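Local coordinates for vitamin B12-binding protein (Vibrio cholerae O395, PDB 5YSC) that binds vitamin B12 in the periplasm and probably delivers it to the BtuC subunits of the BtuCDF import transporter, at residues Ala189-Val193 with Pro194-Val198. Residues are numbered along the deposited sequence; the frame is centred on the assembly and turned at random.
Sequences ADSEV and PYPQV
Between Val193 and Pro196 the backbone turns through Pro194 (phi -70°, psi -29°) and Tyr195, bringing Val193 CA within 5.6 Å of Pro196 CA and folding the loop after strand 184-186 back on itself, so that residues three and five apart meet before strand 197-198 begins. Val193 carries most of this local contact. With chi1 at -60°, CG1 is trans to the carbonyl carbon and CG2 is the methyl turned to the proline; it sits over one face of the Pro196 ring, toward its CA, N and CB side, 3.5 Å from Pro196 CA and 3.7 Å from Pro196 CB. The peptide link itself brings Pro194 CD to 3.5 Å from Val193 CB. Further round the ring, Pro196 CG is met by Ser191, whose OG approaches to 3.7 Å and CB to 3.8 Å; Ala170 touches both residues. Tyr195 points the other way, touching the bound cyanocobalamin, while its OH is hydrogen-bonded to Trp174 O. The non-covalent contact is thus van der Waals packing of Val193 and Ser191 against Pro196, the serine hydroxyl being engaged by Phe188 O; two prolines restrict phi, consistent with a stiff bend that presents Tyr195 to the corrinoid at the cleft between the lobes.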
loop_
_atom_site.group_PDB
_atom_site.type_symbol
_atom_site.label_atom_id
_atom_site.label_comp_id
_atom_site.label_asym_id
_atom_site.label_seq_id
_atom_site.Cartn_x
_atom_site.Cartn_y
_atom_site.Cartn_z
ATOM N N ALA A 189 -11.043 -12.044 -6.364
ATOM C CA ALA A 189 -11.178 -10.816 -7.129
ATOM C C ALA A 189 -12.636 -10.406 -7.241
ATOM O O ALA A 189 -12.981 -9.234 -7.066
ATOM C CB ALA A 189 -10.583 -11.000 -8.519
ATOM N N ASP A 190 -13.502 -11.372 -7.538
ATOM C CA ASP A 190 -14.934 -11.104 -7.733
ATOM C C ASP A 190 -15.679 -11.261 -6.412
ATOM O O ASP A 190 -16.439 -12.200 -6.202
ATOM C CB ASP A 190 -15.512 -12.042 -8.786
ATOM C CG ASP A 190 -14.819 -11.913 -10.120
ATOM O OD1 ASP A 190 -14.362 -10.782 -10.427
ATOM O OD2 ASP A 190 -14.728 -12.941 -10.847
ATOM N N SER A 191 -15.447 -10.310 -5.510
ATOM C CA SER A 191 -16.197 -10.200 -4.270
ATOM C C SER A 191 -17.047 -8.934 -4.288
ATOM O O SER A 191 -16.793 -7.979 -5.035
ATOM C CB SER A 191 -15.284 -10.177 -3.037
ATOM O OG SER A 191 -14.437 -11.311 -3.001
ATOM N N GLU A 192 -18.058 -8.935 -3.433
ATOM C CA GLU A 192 -19.016 -7.835 -3.404
ATOM C C GLU A 192 -18.469 -6.606 -2.687
ATOM O O GLU A 192 -18.980 -5.510 -2.909
ATOM C CB GLU A 192 -20.324 -8.311 -2.758
ATOM C CG GLU A 192 -20.796 -9.631 -3.380
ATOM C CD GLU A 192 -22.246 -9.977 -3.086
ATOM O OE1 GLU A 192 -23.122 -9.618 -3.911
ATOM O OE2 GLU A 192 -22.506 -10.626 -2.043
ATOM N N VAL A 193 -17.420 -6.750 -1.883
ATOM C CA VAL A 193 -16.779 -5.615 -1.224
ATOM C C VAL A 193 -15.289 -5.675 -1.534
ATOM O O VAL A 193 -14.771 -6.742 -1.893
ATOM C CB VAL A 193 -17.026 -5.609 0.305
ATOM C CG1 VAL A 193 -18.515 -5.539 0.614
ATOM C CG2 VAL A 193 -16.392 -6.835 0.990
ATOM N N PRO A 194 -14.583 -4.536 -1.409
ATOM C CA PRO A 194 -13.142 -4.496 -1.736
ATOM C C PRO A 194 -12.243 -5.242 -0.762
ATOM O O PRO A 194 -11.179 -5.720 -1.175
ATOM C CB PRO A 194 -12.831 -2.992 -1.731
ATOM C CG PRO A 194 -13.953 -2.354 -1.005
ATOM C CD PRO A 194 -15.155 -3.182 -1.291
ATOM N N TYR A 195 -12.598 -5.353 0.507
ATOM C CA TYR A 195 -11.770 -6.059 1.477
ATOM C C TYR A 195 -12.647 -7.023 2.253
ATOM O O TYR A 195 -12.939 -6.807 3.438
ATOM C CB TYR A 195 -11.040 -5.080 2.392
ATOM C CG TYR A 195 -10.123 -4.235 1.552
ATOM C CD1 TYR A 195 -8.862 -4.695 1.191
ATOM C CD2 TYR A 195 -10.537 -3.012 1.077
ATOM C CE1 TYR A 195 -8.042 -3.947 0.351
ATOM C CE2 TYR A 195 -9.739 -2.250 0.240
ATOM C CZ TYR A 195 -8.478 -2.717 -0.115
ATOM O OH TYR A 195 -7.689 -1.921 -0.911
ATOM N N PRO A 196 -13.041 -8.123 1.623
ATOM C CA PRO A 196 -13.991 -9.036 2.254
ATOM C C PRO A 196 -13.395 -9.843 3.379
ATOM O O PRO A 196 -12.225 -10.236 3.362
ATOM C CB PRO A 196 -14.403 -9.955 1.107
ATOM C CG PRO A 196 -13.283 -9.921 0.177
ATOM C CD PRO A 196 -12.659 -8.570 0.283
ATOM N N GLN A 197 -14.242 -10.142 4.352
ATOM C CA GLN A 197 -13.943 -11.146 5.346
ATOM C C GLN A 197 -14.345 -12.486 4.738
ATOM O O GLN A 197 -15.410 -12.602 4.147
ATOM C CB GLN A 197 -14.732 -10.875 6.620
ATOM C CG GLN A 197 -14.330 -11.736 7.787
ATOM C CD GLN A 197 -15.099 -11.396 9.040
ATOM O OE1 GLN A 197 -15.306 -10.229 9.355
ATOM N NE2 GLN A 197 -15.526 -12.419 9.760
ATOM N N VAL A 198 -13.480 -13.484 4.862
ATOM C CA VAL A 198 -13.707 -14.785 4.245
ATOM C C VAL A 198 -13.519 -15.879 5.290
ATOM O O VAL A 198 -12.752 -15.732 6.241
ATOM C CB VAL A 198 -12.770 -15.034 3.035
ATOM C CG1 VAL A 198 -13.016 -14.002 1.922
ATOM C CG2 VAL A 198 -11.288 -15.053 3.492
#